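Local coordinates for extracellular ligand-binding receptor (PDB 4ZPJ), which probably serves as the substrate-binding component of an ABC transporter, capturing a ligand outside the membrane in the manner of the leucine-binding protein family, at residues 273-276 with 277-281; 76-79 with 80-84; 294-297 with 298-302. All blocks are in the same frame, centred on the assembly; numbering follows the deposited sequence.

Interaction 1 of 3, residues 273-276 with 277-281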
# COMPACT_ATOMS: atom_id res chain seq x y z
N PHE A 273 18.76 20.28 -8.00
CA PHE A 273 19.27 21.27 -7.02
C PHE A 273 20.63 20.81 -6.49
O PHE A 273 21.36 21.60 -5.92
CB PHE A 273 18.26 21.36 -5.89
CG PHE A 273 18.30 22.62 -5.09
CD1 PHE A 273 17.81 23.81 -5.62
CD2 PHE A 273 18.71 22.60 -3.75
CE1 PHE A 273 17.82 24.96 -4.85
CE2 PHE A 273 18.72 23.74 -2.98
CZ PHE A 273 18.26 24.93 -3.53
N GLY A 274 21.00 19.54 -6.68
CA GLY A 274 22.38 19.16 -6.39
C GLY A 274 22.51 18.27 -5.17
O GLY A 274 23.59 17.73 -4.89
N LEU A 275 21.40 18.07 -4.46
CA LEU A 275 21.41 17.25 -3.26
C LEU A 275 21.62 15.78 -3.56
O LEU A 275 22.20 15.09 -2.79
CB LEU A 275 20.15 17.44 -2.41
CG LEU A 275 19.89 18.88 -1.97
CD1 LEU A 275 19.04 18.88 -0.71
CD2 LEU A 275 21.17 19.66 -1.69
N LYS A 276 21.17 15.30 -4.68
CA LYS A 276 21.39 13.90 -4.96
C LYS A 276 22.90 13.57 -5.00
O LYS A 276 23.34 12.53 -4.50
CB LYS A 276 20.70 13.52 -6.24
CG LYS A 276 20.92 12.09 -6.53
CD LYS A 276 20.07 11.55 -7.62
CE LYS A 276 20.14 10.03 -7.48
NZ LYS A 276 19.91 9.48 -8.82
N ASP A 277 23.69 14.50 -5.54
CA ASP A 277 25.12 14.32 -5.62
C ASP A 277 25.79 14.26 -4.25
O ASP A 277 26.90 13.75 -4.15
CB ASP A 277 25.80 15.42 -6.49
CG ASP A 277 25.61 15.21 -8.02
OD1 ASP A 277 24.75 14.39 -8.44
OD2 ASP A 277 26.33 15.88 -8.82
N SER A 278 25.14 14.79 -3.20
CA SER A 278 25.83 14.98 -1.92
C SER A 278 25.18 14.37 -0.68
O SER A 278 25.87 14.10 0.27
CB SER A 278 26.12 16.47 -1.65
OG SER A 278 24.97 17.27 -1.87
N ILE A 279 23.86 14.18 -0.68
CA ILE A 279 23.14 13.68 0.48
C ILE A 279 22.30 12.44 0.13
O ILE A 279 21.33 12.54 -0.62
CB ILE A 279 22.25 14.78 1.05
CG1 ILE A 279 23.10 15.92 1.58
CG2 ILE A 279 21.40 14.28 2.18
CD1 ILE A 279 22.31 17.21 1.69
N PRO A 280 22.68 11.27 0.66
CA PRO A 280 21.91 10.06 0.34
C PRO A 280 20.46 10.20 0.70
O PRO A 280 20.12 10.75 1.73
CB PRO A 280 22.58 8.96 1.19
CG PRO A 280 24.00 9.47 1.40
CD PRO A 280 23.86 10.98 1.51
N LEU A 281 19.62 9.67 -0.16
CA LEU A 281 18.19 9.81 0.01
C LEU A 281 17.55 8.43 -0.08
O LEU A 281 17.89 7.67 -1.00
CB LEU A 281 17.65 10.69 -1.09
CG LEU A 281 16.15 10.71 -1.28
CD1 LEU A 281 15.47 11.31 -0.07
CD2 LEU A 281 15.83 11.52 -2.52

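Interaction 2 of 3, residues 76-79 with 80-84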
# COMPACT_ATOMS: atom_id res chain seq x y z
N ARG A 76 -8.54 -3.12 -10.80
CA ARG A 76 -7.83 -4.04 -11.72
C ARG A 76 -7.22 -5.25 -11.04
O ARG A 76 -7.31 -6.36 -11.54
CB ARG A 76 -6.71 -3.31 -12.44
CG ARG A 76 -7.20 -2.26 -13.43
CD ARG A 76 -6.04 -1.64 -14.20
NE ARG A 76 -5.03 -1.00 -13.37
CZ ARG A 76 -4.87 0.33 -13.23
NH1 ARG A 76 -5.68 1.22 -13.84
NH2 ARG A 76 -3.90 0.79 -12.45
N GLY A 77 -6.55 -5.06 -9.91
CA GLY A 77 -5.94 -6.22 -9.20
C GLY A 77 -7.00 -7.22 -8.73
O GLY A 77 -6.88 -8.43 -8.86
N LEU A 78 -8.04 -6.67 -8.15
CA LEU A 78 -9.13 -7.43 -7.56
C LEU A 78 -9.85 -8.28 -8.59
O LEU A 78 -10.07 -9.47 -8.34
CB LEU A 78 -10.03 -6.41 -6.91
CG LEU A 78 -11.17 -6.63 -5.97
CD1 LEU A 78 -12.25 -7.41 -6.68
CD2 LEU A 78 -10.74 -7.23 -4.64
N THR A 79 -10.19 -7.72 -9.76
CA THR A 79 -10.92 -8.48 -10.75
C THR A 79 -10.05 -9.51 -11.43
O THR A 79 -10.51 -10.59 -11.73
CB THR A 79 -11.61 -7.61 -11.82
OG1 THR A 79 -10.69 -6.65 -12.36
CG2 THR A 79 -12.72 -6.88 -11.19
N LEU A 80 -8.80 -9.18 -11.69
CA LEU A 80 -7.85 -10.15 -12.17
C LEU A 80 -7.79 -11.40 -11.26
O LEU A 80 -7.81 -12.50 -11.78
CB LEU A 80 -6.47 -9.52 -12.29
CG LEU A 80 -5.46 -10.50 -12.82
CD1 LEU A 80 -5.84 -10.88 -14.24
CD2 LEU A 80 -4.06 -9.95 -12.80
N ALA A 81 -7.78 -11.22 -9.93
CA ALA A 81 -7.73 -12.38 -8.99
C ALA A 81 -8.99 -13.14 -8.99
O ALA A 81 -8.95 -14.35 -8.98
CB ALA A 81 -7.47 -11.97 -7.58
N LEU A 82 -10.12 -12.44 -9.01
CA LEU A 82 -11.36 -13.16 -9.00
C LEU A 82 -11.59 -13.93 -10.31
O LEU A 82 -12.10 -15.05 -10.30
CB LEU A 82 -12.55 -12.26 -8.65
CG LEU A 82 -12.41 -11.76 -7.20
CD1 LEU A 82 -13.37 -10.63 -6.88
CD2 LEU A 82 -12.57 -12.88 -6.20
N ASP A 83 -11.18 -13.37 -11.42
CA ASP A 83 -11.24 -14.10 -12.68
C ASP A 83 -10.33 -15.33 -12.74
O ASP A 83 -10.73 -16.34 -13.29
CB ASP A 83 -10.96 -13.16 -13.87
CG ASP A 83 -12.10 -12.20 -14.12
OD1 ASP A 83 -13.13 -12.45 -13.47
OD2 ASP A 83 -12.03 -11.26 -14.97
N GLN A 84 -9.13 -15.27 -12.17
CA GLN A 84 -8.27 -16.48 -12.19
C GLN A 84 -8.90 -17.62 -11.43
O GLN A 84 -8.69 -18.78 -11.77
CB GLN A 84 -6.92 -16.23 -11.58
CG GLN A 84 -6.13 -15.27 -12.38
CD GLN A 84 -4.78 -15.05 -11.80
OE1 GLN A 84 -3.84 -14.96 -12.56
NE2 GLN A 84 -4.65 -15.02 -10.46

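Interaction 3 of 3, residues 294-297 with 298-302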
# COMPACT_ATOMS: atom_id res chain seq x y z
N PRO A 294 8.71 6.22 -14.82
CA PRO A 294 9.20 6.88 -16.05
C PRO A 294 9.43 8.43 -16.02
O PRO A 294 10.23 8.95 -16.79
CB PRO A 294 8.13 6.54 -17.08
CG PRO A 294 7.46 5.32 -16.55
CD PRO A 294 7.47 5.46 -15.05
N GLU A 295 8.73 9.15 -15.16
CA GLU A 295 8.79 10.61 -15.15
C GLU A 295 9.82 11.09 -14.11
O GLU A 295 10.29 12.19 -14.16
CB GLU A 295 7.42 11.17 -14.83
CG GLU A 295 6.30 10.29 -15.39
CD GLU A 295 5.01 11.02 -15.59
OE1 GLU A 295 3.94 10.45 -15.25
OE2 GLU A 295 5.08 12.17 -16.07
N ILE A 296 10.14 10.25 -13.15
CA ILE A 296 11.27 10.51 -12.31
C ILE A 296 12.49 10.21 -13.16
O ILE A 296 13.34 11.09 -13.46
CB ILE A 296 11.33 9.52 -11.15
CG1 ILE A 296 10.08 9.58 -10.27
CG2 ILE A 296 12.63 9.70 -10.39
CD1 ILE A 296 9.87 10.90 -9.66
N GLY A 297 12.54 8.92 -13.48
CA GLY A 297 13.61 8.25 -14.17
C GLY A 297 14.96 8.43 -13.54
O GLY A 297 15.36 7.78 -12.57
N ASP A 298 15.67 9.32 -14.17
CA ASP A 298 17.03 9.53 -13.91
C ASP A 298 17.20 10.05 -12.46
O ASP A 298 18.20 9.75 -11.80
CB ASP A 298 17.48 10.50 -15.01
CG ASP A 298 18.88 10.94 -14.85
OD1 ASP A 298 19.78 10.10 -14.65
OD2 ASP A 298 19.04 12.17 -14.91
N ALA A 299 16.21 10.74 -11.92
CA ALA A 299 16.36 11.37 -10.60
C ALA A 299 16.39 10.34 -9.50
O ALA A 299 17.04 10.51 -8.52
CB ALA A 299 15.30 12.44 -10.36
N ALA A 300 15.77 9.20 -9.70
CA ALA A 300 15.78 8.19 -8.66
C ALA A 300 16.81 7.09 -8.91
O ALA A 300 16.86 6.17 -8.16
CB ALA A 300 14.40 7.59 -8.52
N LEU A 301 17.66 7.20 -9.92
CA LEU A 301 18.60 6.10 -10.20
C LEU A 301 19.54 5.82 -9.05
O LEU A 301 20.19 6.73 -8.54
CB LEU A 301 19.38 6.42 -11.45
CG LEU A 301 20.16 5.39 -12.25
CD1 LEU A 301 19.30 4.21 -12.69
CD2 LEU A 301 20.75 6.09 -13.49
N GLY A 302 19.61 4.55 -8.61
CA GLY A 302 20.48 4.17 -7.49
C GLY A 302 19.92 4.31 -6.07
O GLY A 302 20.50 3.83 -5.13

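Interaction 1 of 3, residues 273-276 with 277-281
L275 and I279 are joined by a hydrogen bond from I279 N to L275 O, which closes an alpha turn in the connection from helix 261-272 to strand 281-283, part of an alpha/beta lobe of the periplasmic-binding fold. The bond is short, at 2.8 Å between I279 N and L275 O, and runs nearly along the C=O axis. S278 N reaches the same oxygen at 3.0 Å from L275 O, arriving from well above the carbonyl plane, so one acceptor is gripped from two directions and a type I beta turn lies within the larger alpha turn. Side chains follow the backbone closure only loosely: CD2 of L275 meets CD1 of I279 at 4.3 Å. The I279 branch carrying CD1 is set beside its own backbone N (chi1 -65°), which leads it back toward the leucine. Both residues also touch E244 of helix 237-246, a zinc-binding residue of this protein. Separately, a zinc ion lies about 5 Å from the side chain of L275.

Behind this turn stands G274, the first residue past the helix to leave helical geometry. Its positive phi of 111° suits glycine, since a CB here would press against the preceding carbonyl oxygen. The chain is thereby redirected, and G274 O faces the next turn, receiving a weak bond from D277 N. K276 extends away from the turn as a straight chain, and its NZ is hydrogen-bonded to L301 O, with A299 O also close by. Y270 of the helix secures the other end of the turn, its OH bonding to I279 O. The hydroxyl of S278, placed between its own N and carbonyl carbon, adds a second weak bond to G274 O, 3.4 Å from S278 OG.

Interaction 2 of 3, residues 76-79 with 80-84
The carboxylate of D83 turns one face to T79 O, which stands almost directly above the plate, 3.3 Å from D83 CG and nearly equidistant from the two carboxylate oxygens. Its OD2 forms a salt bridge with R328 NH2 of helix 316-328, a positive partner that would help offset the charge so close to a carbonyl oxygen. The setting is one alpha-helix, 68-84, of the periplasmic-binding fold, and T79 O already has its regular i to i+4 partner: D83 N bonds to it at 2.9 Å with an N-H...O angle of 164°. D83 therefore uses its backbone N on that oxygen while its side chain folds over it, CG lying beside the backbone N (chi1 -72°). The guanidinium of R76, at the start of the segment, leads away from the helix and pairs through NE with D338, close to H329 and a bound zinc ion.

Three further backbone bonds carry the same helical spacing, from L80 N to R76 O, A81 N to G77 O and L82 N to L78 O. T79 OG1 bonds back to the carbonyl oxygen of L75, one turn earlier. T79 and L82 pack on L96 of strand 92-100, whereas L80 lies against F321 of helix 316-328. L78 and L82 stand side by side and point the same way, one helical turn apart. Their terminal methyls are pressed tighter than ordinary van der Waals contact, L78 CD1 lying 3.4 Å from L82 CD1.

Interaction 3 of 3, residues 294-297 with 298-302
A chi1 of -60° sets CG1 beside the backbone N of I296 and turns CG2 anti to that nitrogen, which swings this methyl toward A299, which closes the turn, and A300 just after it. CG2 meets A299 CB at 3.8 Å and lies closer still to A300, 3.3 Å from A300 CB, tighter than carbon atoms usually approach. The backbone reversal behind this contact comes from G297, whose phi of 54° and psi of -102° favour glycine: a CB there would clash with D298 N.

A299 N bonds to I296 O at 3.3 Å, almost straight at the hydrogen but well above the carbonyl plane. A300 N then reaches G297 O at 3.2 Å, again from above the plane, and L301 N continues the pattern to D298 O. Beyond the turn, I296 is buried on I264 and L267 of helix 261-272, A300 touches V399, and D298 OD2 is hydrogen-bonded to Q271 NE2. A type II' beta turn, with G297 and D298 at its corners, ends the short helix 293-296, and two overlapping type I turns follow on the way to strand 304-307.

From the N terminus, interaction 2 comes first, within helix 68-84, which follows strand 55-61 and precedes strands 88-89 and 92-100 of the six-stranded mixed sheet. Interaction 1 follows much later, where the chain leaves helix 261-272 for strand 281-283 at the edge of the four-stranded parallel sheet, and interaction 3 comes soon after, between helix 293-296 and strand 304-307. Each is a local closure of a few residues; the three run in series, without nesting or crossing. Interactions 1 and 3 touch through K276, joining the connection that leaves helix 261-272 to the one that leaves helix 293-296. Interaction 2 stands apart, its centre about 41 Å from that of interaction 1, across the centre of the chain.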